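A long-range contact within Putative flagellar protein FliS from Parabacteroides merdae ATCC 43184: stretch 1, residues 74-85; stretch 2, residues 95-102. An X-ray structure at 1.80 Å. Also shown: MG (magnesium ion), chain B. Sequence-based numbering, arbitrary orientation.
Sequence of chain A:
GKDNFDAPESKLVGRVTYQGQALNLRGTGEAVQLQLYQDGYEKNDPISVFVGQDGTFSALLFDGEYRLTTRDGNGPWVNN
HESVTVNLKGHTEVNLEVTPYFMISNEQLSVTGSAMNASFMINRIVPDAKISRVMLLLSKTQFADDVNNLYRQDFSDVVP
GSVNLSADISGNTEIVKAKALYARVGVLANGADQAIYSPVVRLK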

# COMPACT_ATOMS: atom_id res chain seq x y z
N ASN A 74 4.06 -4.87 -10.65
CA ASN A 74 4.29 -4.00 -9.49
C ASN A 74 3.01 -3.83 -8.65
O ASN A 74 2.03 -3.22 -9.11
CB ASN A 74 4.81 -2.62 -9.98
CG ASN A 74 5.09 -1.58 -8.90
OD1 ASN A 74 4.79 -0.40 -9.06
ND2 ASN A 74 5.68 -1.98 -7.77
N GLY A 75 3.07 -4.29 -7.40
CA GLY A 75 1.98 -4.14 -6.45
C GLY A 75 1.48 -5.45 -5.87
O GLY A 75 1.64 -6.51 -6.49
N PRO A 76 0.82 -5.41 -4.69
CA PRO A 76 0.33 -6.66 -4.06
C PRO A 76 -1.00 -7.13 -4.68
O PRO A 76 -2.00 -7.39 -3.97
CB PRO A 76 0.15 -6.23 -2.60
CG PRO A 76 -0.27 -4.78 -2.70
CD PRO A 76 0.58 -4.23 -3.83
N TRP A 77 -1.04 -7.21 -6.02
CA TRP A 77 -2.24 -7.59 -6.75
C TRP A 77 -1.90 -8.35 -8.02
O TRP A 77 -0.74 -8.32 -8.46
CB TRP A 77 -3.10 -6.34 -7.08
CG TRP A 77 -2.35 -5.19 -7.72
CD1 TRP A 77 -1.79 -5.15 -8.97
CD2 TRP A 77 -2.04 -3.93 -7.09
NE1 TRP A 77 -1.15 -3.93 -9.16
CE2 TRP A 77 -1.36 -3.15 -8.05
CE3 TRP A 77 -2.34 -3.37 -5.84
CZ2 TRP A 77 -0.95 -1.83 -7.78
CZ3 TRP A 77 -1.94 -2.07 -5.58
CH2 TRP A 77 -1.26 -1.31 -6.54
N VAL A 78 -2.90 -9.07 -8.58
CA VAL A 78 -2.74 -9.86 -9.81
C VAL A 78 -2.19 -8.95 -10.91
O VAL A 78 -2.63 -7.81 -11.05
CB VAL A 78 -4.08 -10.52 -10.28
CG1 VAL A 78 -3.87 -11.44 -11.49
CG2 VAL A 78 -4.77 -11.29 -9.16
N ASN A 79 -1.25 -9.46 -11.69
CA ASN A 79 -0.64 -8.74 -12.81
C ASN A 79 -1.58 -8.82 -14.03
O ASN A 79 -1.25 -9.44 -15.04
CB ASN A 79 0.76 -9.31 -13.11
CG ASN A 79 1.57 -8.43 -14.01
OD1 ASN A 79 1.39 -7.21 -14.03
ND2 ASN A 79 2.48 -9.03 -14.76
N ASN A 80 -2.75 -8.16 -13.92
CA ASN A 80 -3.80 -8.17 -14.94
C ASN A 80 -3.84 -6.92 -15.80
O ASN A 80 -4.75 -6.82 -16.62
CB ASN A 80 -5.17 -8.32 -14.26
CG ASN A 80 -5.64 -9.74 -14.08
OD1 ASN A 80 -5.33 -10.63 -14.87
ND2 ASN A 80 -6.46 -9.95 -13.06
N HIS A 81 -2.92 -5.96 -15.61
CA HIS A 81 -2.84 -4.70 -16.37
C HIS A 81 -4.20 -3.94 -16.31
O HIS A 81 -4.73 -3.46 -17.33
CB HIS A 81 -2.38 -4.93 -17.83
CG HIS A 81 -1.24 -5.92 -17.90
ND1 HIS A 81 0.03 -5.59 -17.46
CD2 HIS A 81 -1.25 -7.22 -18.27
CE1 HIS A 81 0.77 -6.68 -17.62
NE2 HIS A 81 0.03 -7.69 -18.11
N GLU A 82 -4.76 -3.87 -15.08
CA GLU A 82 -6.01 -3.16 -14.79
C GLU A 82 -5.89 -1.71 -15.24
O GLU A 82 -4.82 -1.10 -15.07
CB GLU A 82 -6.34 -3.25 -13.28
CG GLU A 82 -6.87 -4.62 -12.86
CD GLU A 82 -8.10 -5.15 -13.58
OE1 GLU A 82 -8.84 -4.35 -14.19
OE2 GLU A 82 -8.30 -6.39 -13.59
N SER A 83 -6.95 -1.16 -15.85
CA SER A 83 -6.92 0.20 -16.38
C SER A 83 -8.28 0.92 -16.27
O SER A 83 -9.32 0.27 -16.16
CB SER A 83 -6.46 0.20 -17.83
OG SER A 83 -7.39 -0.47 -18.66
N VAL A 84 -8.26 2.26 -16.31
CA VAL A 84 -9.46 3.11 -16.28
C VAL A 84 -9.19 4.36 -17.15
O VAL A 84 -8.07 4.89 -17.14
CB VAL A 84 -9.94 3.44 -14.82
CG1 VAL A 84 -8.94 4.29 -14.05
CG2 VAL A 84 -11.33 4.09 -14.82
N THR A 85 -10.20 4.78 -17.93
CA THR A 85 -10.12 5.97 -18.78
C THR A 85 -10.49 7.20 -17.94
O THR A 85 -11.49 7.20 -17.22
CB THR A 85 -10.97 5.82 -20.04
OG1 THR A 85 -10.46 4.70 -20.76
CG2 THR A 85 -10.90 7.05 -20.95
N ASN A 95 -10.94 6.38 -9.48
CA ASN A 95 -10.41 5.26 -8.73
C ASN A 95 -9.96 4.20 -9.73
O ASN A 95 -10.43 4.17 -10.87
CB ASN A 95 -11.37 4.70 -7.67
CG ASN A 95 -12.51 3.90 -8.24
OD1 ASN A 95 -13.28 4.41 -9.05
ND2 ASN A 95 -12.63 2.65 -7.84
N LEU A 96 -9.05 3.33 -9.30
CA LEU A 96 -8.61 2.24 -10.15
C LEU A 96 -8.77 0.94 -9.38
O LEU A 96 -8.16 0.79 -8.33
CB LEU A 96 -7.15 2.46 -10.61
CG LEU A 96 -6.51 1.30 -11.40
CD1 LEU A 96 -7.17 1.14 -12.78
CD2 LEU A 96 -4.99 1.48 -11.51
N GLU A 97 -9.64 0.03 -9.87
CA GLU A 97 -9.92 -1.28 -9.25
C GLU A 97 -8.87 -2.30 -9.63
O GLU A 97 -8.54 -2.46 -10.81
CB GLU A 97 -11.31 -1.82 -9.67
CG GLU A 97 -12.47 -1.31 -8.85
CD GLU A 97 -12.58 -1.86 -7.44
OE1 GLU A 97 -12.65 -3.10 -7.25
OE2 GLU A 97 -12.67 -1.02 -6.51
N VAL A 98 -8.32 -2.97 -8.61
CA VAL A 98 -7.33 -4.04 -8.80
C VAL A 98 -7.79 -5.29 -8.03
O VAL A 98 -8.80 -5.24 -7.30
CB VAL A 98 -5.92 -3.58 -8.36
CG1 VAL A 98 -5.45 -2.37 -9.18
CG2 VAL A 98 -5.87 -3.30 -6.83
N THR A 99 -7.07 -6.42 -8.20
CA THR A 99 -7.42 -7.66 -7.48
C THR A 99 -6.26 -8.03 -6.57
O THR A 99 -5.31 -8.67 -7.03
CB THR A 99 -7.78 -8.81 -8.42
OG1 THR A 99 -8.74 -8.35 -9.38
CG2 THR A 99 -8.33 -10.02 -7.64
N PRO A 100 -6.31 -7.61 -5.29
CA PRO A 100 -5.21 -7.95 -4.35
C PRO A 100 -5.13 -9.45 -4.12
O PRO A 100 -6.15 -10.13 -4.22
CB PRO A 100 -5.59 -7.23 -3.05
CG PRO A 100 -6.69 -6.25 -3.42
CD PRO A 100 -7.37 -6.83 -4.62
N TYR A 101 -3.93 -9.97 -3.78
CA TYR A 101 -3.77 -11.41 -3.46
C TYR A 101 -4.46 -11.68 -2.12
O TYR A 101 -5.18 -12.67 -1.97
CB TYR A 101 -2.28 -11.76 -3.36
CG TYR A 101 -1.57 -11.66 -4.69
CD1 TYR A 101 -1.91 -12.52 -5.74
CD2 TYR A 101 -0.62 -10.67 -4.93
CE1 TYR A 101 -1.30 -12.40 -6.99
CE2 TYR A 101 0.04 -10.59 -6.16
CZ TYR A 101 -0.31 -11.46 -7.18
OH TYR A 101 0.30 -11.38 -8.41
N PHE A 102 -4.24 -10.77 -1.16
CA PHE A 102 -4.76 -10.83 0.21
C PHE A 102 -5.27 -9.48 0.69
O PHE A 102 -4.84 -8.44 0.22
CB PHE A 102 -3.64 -11.29 1.20
CG PHE A 102 -3.11 -12.67 0.88
CD1 PHE A 102 -3.81 -13.81 1.26
CD2 PHE A 102 -1.92 -12.82 0.16
CE1 PHE A 102 -3.35 -15.09 0.92
CE2 PHE A 102 -1.44 -14.10 -0.16
CZ PHE A 102 -2.18 -15.22 0.19
MG MG B . -10.56 -3.29 -14.40
O HOH W 1 -2.51 -8.29 -1.34
O HOH W 2 -5.06 -6.56 -10.33
O HOH W 3 -0.25 -12.24 -10.93
O HOH W 4 -7.24 -7.76 -11.55
O HOH W 5 -9.80 -2.67 -16.10
O HOH W 6 -11.45 -4.98 -15.15

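Stretch 2 enters the contact as the end of a strand. At Asn95 the backbone does the work: Asn95 O lies 3.5 Å from Val84 CG1, while its CA-to-CB bond points away. Leu96 follows with a larger apolar contact. Its CB leaves sideways, but the end of the side chain comes nearer, and Leu96 CD1 packs 3.8 Å from Val84 CG1. Leu96 CD1 also sits 3.7 Å from Ser83 C. Strands 83-85 and 95-97 run roughly antiparallel, at 146°, with their axes 6.8 Å apart at closest approach. No backbone hydrogen bond links them directly; the contacts here are side-chain atoms against side chain or backbone.

Glu97 turns the end of its side chain away. Glu97 O lies 3.4 Å from Glu82 CB. The CA-to-CB bond of Glu82 points toward stretch 2, and its carboxylate serves two further roles: Glu82 OE1 binds the magnesium ion MG at 2.0 Å, and Glu82 OE2 accepts a hydrogen bond from water 4 at 2.7 Å.

The CA-to-CB bond of Val98 points toward stretch 1, and the side chain meets the indole of Trp77. Val98 CB stands over one face of the five-membered ring of Trp77, 4.2 Å from its centroid and 24° off the normal, a CH-pi contact. Val98 CG2 also packs 3.7 Å from Trp77 CE3.

At Thr99 the backbones come into hydrogen-bonding range. Val78 N donates to Thr99 O at 2.9 Å, with a nearly straight angle of 165°. Water 2 adds a second link between the same residues, accepting from Thr99 N at 2.9 Å and donating to Val78 O at 2.8 Å. The side chain joins through water 4, which lies 2.7 Å from Thr99 OG1; water 4 accepts from Asn80 ND2 at 2.8 Å.

Pro100 forms a single beta bridge with Trp77. Trp77 CA and Pro100 CA are 3.8 Å apart. Pro100 has no amide hydrogen to donate. Pro100 CA makes a CA-H...O contact with Pro76 O at 3.3 Å.

Tyr101 supplies the next amide, and Tyr101 N donates to Pro76 O at 3.2 Å. The ring reaches forward along stretch 1, with Val78 N over one face and Val78 CG2 4.2 Å from Tyr101 CE1. At the tip, Tyr101 OH is 3.2 Å from Trp77 O and 2.7 Å from water 3, which accepts from Asn79 N at 3.1 Å.

Phe102 makes no direct contact. Water 1 bridges the gap, accepting from Phe102 N at 3.0 Å and donating to Pro76 O at 2.8 Å.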